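PDB 3UOI: bacterioferritin from Mycobacterium tuberculosis, which oxidises iron(II) with dioxygen at its ferroxidase centres and stores the iron(III) as a mineral within a haem-binding shell of 24 subunits. Local coordinates for the interface of chains A and B and the interface of chains A and C. Sequence-based numbering; all coordinates share one arbitrary frame. Chains: chain A/B/C, Bacterioferritin.

Contact 1: the interface of chains A and B. Residues chain A 29, 32-33, 36; chain B 61-62, 65.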
loop_
_atom_site.group_PDB
_atom_site.type_symbol
_atom_site.label_atom_id
_atom_site.label_comp_id
_atom_site.label_asym_id
_atom_site.label_seq_id
_atom_site.Cartn_x
_atom_site.Cartn_y
_atom_site.Cartn_z
ATOM N N LEU A 29 -13.408 4.309 45.603
ATOM C CA LEU A 29 -13.909 3.184 46.366
ATOM C C LEU A 29 -15.335 2.905 45.977
ATOM O O LEU A 29 -15.699 1.814 45.853
ATOM C CB LEU A 29 -13.775 3.370 47.846
ATOM C CG LEU A 29 -14.263 2.209 48.672
ATOM C CD1 LEU A 29 -13.344 1.078 48.679
ATOM C CD2 LEU A 29 -14.481 2.664 50.028
ATOM N N LYS A 32 -15.170 0.880 42.702
ATOM C CA LYS A 32 -14.847 -0.499 42.980
ATOM C C LYS A 32 -16.020 -1.252 43.602
ATOM O O LYS A 32 -16.223 -2.389 43.309
ATOM C CB LYS A 32 -13.666 -0.610 43.903
ATOM C CG LYS A 32 -12.445 0.021 43.437
ATOM C CD LYS A 32 -11.949 -0.473 42.137
ATOM C CE LYS A 32 -11.470 -1.878 42.152
ATOM N NZ LYS A 32 -11.456 -2.449 40.871
ATOM N N MET A 33 -16.726 -0.600 44.512
ATOM C CA MET A 33 -17.873 -1.170 45.159
ATOM C C MET A 33 -18.951 -1.380 44.135
ATOM O O MET A 33 -19.638 -2.337 44.208
ATOM C CB MET A 33 -18.412 -0.299 46.284
ATOM C CG MET A 33 -17.607 -0.174 47.567
ATOM S SD MET A 33 -18.405 0.870 48.811
ATOM C CE MET A 33 -19.772 -0.041 49.404
ATOM N N ASN A 36 -17.928 -4.383 42.080
ATOM C CA ASN A 36 -18.114 -5.569 42.907
ATOM C C ASN A 36 -19.553 -6.012 43.059
ATOM O O ASN A 36 -19.806 -7.180 43.116
ATOM C CB ASN A 36 -17.418 -5.482 44.250
ATOM C CG ASN A 36 -17.685 -6.699 45.145
ATOM O OD1 ASN A 36 -17.581 -7.819 44.749
ATOM N ND2 ASN A 36 -18.031 -6.436 46.357
ATOM N N THR B 61 -7.538 -3.560 47.201
ATOM C CA THR B 61 -8.927 -3.222 47.304
ATOM C C THR B 61 -9.857 -4.308 46.723
ATOM O O THR B 61 -10.839 -4.628 47.336
ATOM C CB THR B 61 -9.215 -1.846 46.677
ATOM O OG1 THR B 61 -8.373 -0.880 47.262
ATOM C CG2 THR B 61 -10.641 -1.466 46.871
ATOM N N ASP B 62 -9.500 -4.867 45.572
ATOM C CA ASP B 62 -10.277 -5.929 44.972
ATOM C C ASP B 62 -10.272 -7.098 45.921
ATOM O O ASP B 62 -11.283 -7.646 46.209
ATOM C CB ASP B 62 -9.757 -6.387 43.615
ATOM C CG ASP B 62 -9.871 -5.335 42.529
ATOM O OD1 ASP B 62 -10.932 -4.764 42.350
ATOM O OD2 ASP B 62 -8.905 -5.142 41.827
ATOM N N LEU B 65 -12.560 -6.612 48.819
ATOM C CA LEU B 65 -13.929 -6.707 48.360
ATOM C C LEU B 65 -14.372 -8.143 48.022
ATOM O O LEU B 65 -15.452 -8.566 48.356
ATOM C CB LEU B 65 -14.148 -5.750 47.228
ATOM C CG LEU B 65 -14.293 -4.300 47.718
ATOM C CD1 LEU B 65 -14.591 -3.328 46.627
ATOM C CD2 LEU B 65 -15.337 -4.252 48.778
HETATM O O HOH W 1 -17.944 -9.841 47.087
#
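B:Leu65 lies against helix 7-36 of chain A and buries 81 Å² of its own surface there, more than any other residue of this patch. Its CD1 methyl is 4.0 Å from A:Lys32 CB and 3.8 Å from the backbone oxygen A:Lys32 O, so one branch of the leucine covers both the root of the lysine and its carbonyl. With CG anti to the carbonyl carbon (chi1 -77°), the isobutyl group of B:Leu65 reaches across from helix 40-66. B:Thr61 extends the apolar strip less closely: its CG2 methyl stands 4.1 Å from A:Leu29 CD1.

At one flank the packing gives way to charge. The A:Lys32 chain, bent at chi2 (-58°) and chi3 (-67°), crosses B:Asp62 at about a right angle and brings its ammonium NZ 2.8 Å from carboxylate OD1, a salt bridge approached from the syn side. The hydrogen-bond geometry is doubtful, because the end of the lysine is modelled too close to the carboxylate.

Toward the end of helix 7-36 the contact is looser and hydrated. A:Asn36 ND2 is still 3.9 Å from B:Leu65 O, and a water spans the separation, 3.1 Å from A:Asn36 OD1 and likewise 3.1 Å from B:Leu65 O. With its symmetry twin, this combination of leucine packing and a charged pair joins helix 7-36 to helix 40-66 of the partner, and so helps to hold together the haem-binding dimer from which the 24-subunit shell is assembled.

Contact 2: the interface of chains A and B. Residues chain A 21, 71, 73-74; chain B 25, 29, 76, 79.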
loop_
_atom_site.group_PDB
_atom_site.type_symbol
_atom_site.label_atom_id
_atom_site.label_comp_id
_atom_site.label_asym_id
_atom_site.label_seq_id
_atom_site.Cartn_x
_atom_site.Cartn_y
_atom_site.Cartn_z
ATOM N N LEU A 21 -8.699 15.339 47.465
ATOM C CA LEU A 21 -8.163 14.100 47.924
ATOM C C LEU A 21 -9.280 13.235 48.514
ATOM O O LEU A 21 -9.324 12.072 48.293
ATOM C CB LEU A 21 -7.060 14.359 48.904
ATOM C CG LEU A 21 -5.901 15.095 48.300
ATOM C CD1 LEU A 21 -4.940 15.228 49.333
ATOM C CD2 LEU A 21 -5.334 14.291 47.245
ATOM N N PRO A 71 1.949 22.011 49.715
ATOM C CA PRO A 71 0.700 21.331 49.430
ATOM C C PRO A 71 0.406 20.278 50.467
ATOM O O PRO A 71 1.216 19.453 50.705
ATOM C CB PRO A 71 0.916 20.755 48.044
ATOM C CG PRO A 71 1.973 21.485 47.468
ATOM C CD PRO A 71 2.821 22.050 48.547
ATOM N N TYR A 73 -0.815 17.130 51.643
ATOM C CA TYR A 73 -1.113 15.771 51.238
ATOM C C TYR A 73 -1.525 14.872 52.439
ATOM O O TYR A 73 -1.965 13.784 52.261
ATOM C CB TYR A 73 0.042 15.199 50.375
ATOM C CG TYR A 73 -0.098 15.514 48.877
ATOM C CD1 TYR A 73 -0.142 14.516 47.942
ATOM C CD2 TYR A 73 -0.228 16.807 48.400
ATOM C CE1 TYR A 73 -0.296 14.799 46.620
ATOM C CE2 TYR A 73 -0.383 17.065 47.066
ATOM C CZ TYR A 73 -0.420 16.058 46.186
ATOM O OH TYR A 73 -0.567 16.283 44.886
ATOM N N GLN A 74 -1.263 15.368 53.640
ATOM C CA GLN A 74 -1.558 14.717 54.903
ATOM C C GLN A 74 -3.020 14.694 55.317
ATOM O O GLN A 74 -3.531 13.717 55.769
ATOM C CB GLN A 74 -0.659 15.287 56.006
ATOM C CG GLN A 74 -0.669 14.573 57.334
ATOM C CD GLN A 74 0.032 13.213 57.315
ATOM O OE1 GLN A 74 1.229 13.118 57.512
ATOM N NE2 GLN A 74 -0.721 12.177 57.051
ATOM N N ASN B 25 0.587 9.171 48.179
ATOM C CA ASN B 25 0.689 10.609 48.391
ATOM C C ASN B 25 2.150 11.126 48.510
ATOM O O ASN B 25 2.535 12.102 47.926
ATOM C CB ASN B 25 -0.190 11.034 49.554
ATOM C CG ASN B 25 -1.735 10.914 49.273
ATOM O OD1 ASN B 25 -2.174 10.228 48.409
ATOM N ND2 ASN B 25 -2.518 11.648 50.053
ATOM N N LEU B 29 3.871 13.592 45.844
ATOM C CA LEU B 29 4.270 14.940 46.263
ATOM C C LEU B 29 5.728 15.153 45.954
ATOM O O LEU B 29 6.074 16.094 45.361
ATOM C CB LEU B 29 3.981 15.178 47.727
ATOM C CG LEU B 29 4.133 16.599 48.248
ATOM C CD1 LEU B 29 3.553 17.616 47.342
ATOM C CD2 LEU B 29 3.558 16.744 49.580
ATOM N N ILE B 76 -4.880 7.457 56.753
ATOM C CA ILE B 76 -3.646 7.686 56.066
ATOM C C ILE B 76 -2.582 7.722 57.118
ATOM O O ILE B 76 -2.859 7.997 58.226
ATOM C CB ILE B 76 -3.657 8.934 55.233
ATOM C CG1 ILE B 76 -2.321 9.102 54.589
ATOM C CG2 ILE B 76 -3.904 10.094 56.051
ATOM C CD1 ILE B 76 -2.387 9.867 53.439
ATOM N N LEU B 79 3.006 10.939 56.606
ATOM C CA LEU B 79 3.903 11.319 55.554
ATOM C C LEU B 79 5.202 11.885 56.124
ATOM O O LEU B 79 5.189 12.642 57.042
ATOM C CB LEU B 79 3.254 12.410 54.726
ATOM C CG LEU B 79 2.451 12.071 53.483
ATOM C CD1 LEU B 79 1.408 11.131 53.741
ATOM C CD2 LEU B 79 1.906 13.321 52.857
#
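A:Tyr73 and B:Leu29 form the apolar centre, where the phenol ring receives a leucine methyl on one face. B:Leu29 CD1 lies 3.9 Å above the ring plane, displaced toward the rim, and is 4.0 Å from A:Tyr73 CE2. With CG anti to the backbone N (chi1 -170°), the B:Leu29 side chain sets CD1 over that face and CD2 beside the CB-CG root, 3.8 Å from the proline carbonyl oxygen A:Pro71 O. B:Leu79 closes on the same root, its CD2 3.6 Å from A:Tyr73 CB.

Next outward comes the ring edge, where B:Asn25 CB lies in the plane of the phenol, 3.8 Å from A:Tyr73 CD1. The asparagine amide plane stands 80° from the ring. Its ND2 donates to the backbone oxygen A:Tyr73 O at 3.1 Å, with the acceptor nearly in the amide plane and the donor on a carbonyl lone pair.

The loop of chain A thus docks on helix 7-36 and the loop of chain B in the two-fold dimer interface. At the polar rim A:Gln74, bent at chi2, and B:Leu79 run past each other in opposite directions. The peptide nitrogen B:Leu79 N donates to the amide oxygen A:Gln74 OE1 at 3.0 Å, tilted 19° from the carbonyl plane.

Contact 3: the interface of chains A and C. Residues chain A 157-160; chain C 41-42, 154-155.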
loop_
_atom_site.group_PDB
_atom_site.type_symbol
_atom_site.label_atom_id
_atom_site.label_comp_id
_atom_site.label_asym_id
_atom_site.label_seq_id
_atom_site.Cartn_x
_atom_site.Cartn_y
_atom_site.Cartn_z
ATOM N N SER A 157 -24.169 -5.019 32.623
ATOM C CA SER A 157 -23.915 -5.303 31.238
ATOM C C SER A 157 -24.670 -6.560 30.844
ATOM O O SER A 157 -25.162 -7.211 31.701
ATOM C CB SER A 157 -22.458 -5.488 31.062
ATOM O OG SER A 157 -21.953 -6.185 32.141
ATOM N N ARG A 158 -24.782 -6.853 29.549
ATOM C CA ARG A 158 -25.426 -8.094 29.076
ATOM C C ARG A 158 -24.464 -9.170 28.603
ATOM O O ARG A 158 -24.015 -9.077 27.501
ATOM C CB ARG A 158 -26.323 -7.848 27.873
ATOM C CG ARG A 158 -27.348 -6.777 28.000
ATOM C CD ARG A 158 -28.571 -7.098 27.150
ATOM N NE ARG A 158 -29.712 -6.389 27.654
ATOM C CZ ARG A 158 -30.964 -6.756 27.519
ATOM N NH1 ARG A 158 -31.284 -7.842 26.876
ATOM N NH2 ARG A 158 -31.876 -6.000 28.048
ATOM N N PRO A 159 -24.202 -10.192 29.399
ATOM C CA PRO A 159 -24.807 -10.391 30.703
ATOM C C PRO A 159 -24.029 -9.698 31.790
ATOM O O PRO A 159 -22.969 -9.247 31.526
ATOM C CB PRO A 159 -24.612 -11.875 30.909
ATOM C CG PRO A 159 -23.235 -12.052 30.397
ATOM C CD PRO A 159 -23.281 -11.284 29.099
ATOM N N PRO A 160 -24.575 -9.657 32.996
ATOM C CA PRO A 160 -23.906 -9.023 34.125
ATOM C C PRO A 160 -22.570 -9.643 34.400
ATOM O O PRO A 160 -22.451 -10.820 34.364
ATOM C CB PRO A 160 -24.852 -9.275 35.307
ATOM C CG PRO A 160 -26.066 -9.778 34.767
ATOM C CD PRO A 160 -25.969 -9.967 33.309
ATOM N N GLU C 41 -26.834 -14.841 26.254
ATOM C CA GLU C 41 -25.745 -14.020 26.699
ATOM C C GLU C 41 -25.058 -14.515 27.949
ATOM O O GLU C 41 -23.881 -14.523 28.028
ATOM C CB GLU C 41 -26.164 -12.597 26.813
ATOM C CG GLU C 41 -26.848 -12.057 25.639
ATOM C CD GLU C 41 -26.079 -12.167 24.347
ATOM O OE1 GLU C 41 -25.247 -11.316 24.140
ATOM O OE2 GLU C 41 -26.307 -13.094 23.567
ATOM N N LEU C 42 -25.818 -14.935 28.928
ATOM C CA LEU C 42 -25.264 -15.584 30.073
ATOM C C LEU C 42 -24.613 -16.895 29.663
ATOM O O LEU C 42 -23.578 -17.275 30.155
ATOM C CB LEU C 42 -26.336 -15.888 31.103
ATOM C CG LEU C 42 -25.820 -16.802 32.195
ATOM C CD1 LEU C 42 -24.861 -16.099 33.064
ATOM C CD2 LEU C 42 -26.920 -17.358 32.994
ATOM N N GLN C 154 -31.443 -9.449 31.542
ATOM C CA GLN C 154 -30.117 -9.001 31.251
ATOM C C GLN C 154 -29.264 -10.157 30.670
ATOM O O GLN C 154 -28.165 -9.961 30.270
ATOM C CB GLN C 154 -29.480 -8.397 32.491
ATOM C CG GLN C 154 -30.158 -7.181 33.095
ATOM C CD GLN C 154 -31.041 -6.446 32.175
ATOM O OE1 GLN C 154 -30.631 -5.860 31.250
ATOM N NE2 GLN C 154 -32.273 -6.487 32.448
ATOM N N CYS C 155 -29.813 -11.360 30.653
ATOM C CA CYS C 155 -29.147 -12.512 30.099
ATOM C C CYS C 155 -29.537 -12.922 28.668
ATOM O O CYS C 155 -29.036 -13.865 28.128
ATOM C CB CYS C 155 -29.199 -13.656 31.062
ATOM S SG CYS C 155 -28.739 -13.306 32.621
HETATM O O HOH W 2 -25.281 -8.678 24.970
#
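A:Pro159 is the wedge of this contact, its pyrrolidine ring set against the backbone of C:Glu41 and C:Leu42 near the start of helix 40-66. Ring atom CD is 3.5 Å from the carbonyl oxygen C:Glu41 O, while CB reaches 3.9 Å from C:Leu42 CA. The proline follows a cis peptide bond, and its CA lies 3.4 Å from C:Gln154 O.

The A:Arg158 chain, extended from CG to NE with CG anti to the carbonyl carbon (chi1 -52°), crosses C:Gln154 obliquely; guanidinium and amide planes are 87° apart. The approach of A:Arg158 NH2 to C:Gln154 OE1, 3.4 Å, is not a hydrogen bond. A:Pro160 also meets C:Gln154, at about a right angle, its CD 3.9 Å from the glutamine CB.

No direct polar bond joins the chains here, but a water lies 2.9 Å from A:Arg158 O and 2.8 Å from carboxylate oxygen C:Glu41 OE1. A:Ser157 OG donates a long bond to A:Pro159 O (3.3 Å) from 39° out of the carbonyl plane, which may steady the tail.

In the fold, the C-terminal tail of chain A lies between the start of helix 40-66 and residues 154 and 155 of chain C, joining subunits outside the A-B dimer.

Contacts 1 and 2 belong to the same two-fold interface of chains A and B, their C-alpha centres about 22 Å apart. Both draw on helix 7-36, and residue 29 serves in each, from chain A in contact 1 and from chain B in contact 2. Contact 3 joins chain A to chain C without an exact two-fold; its centre lies about 21 Å from contact 1 and 41 Å from contact 2. Helix 40-66 is used near its end in contact 1 and near its beginning in contact 3, so one helix takes part both in dimer formation and in linking subunits into the 24-subunit shell.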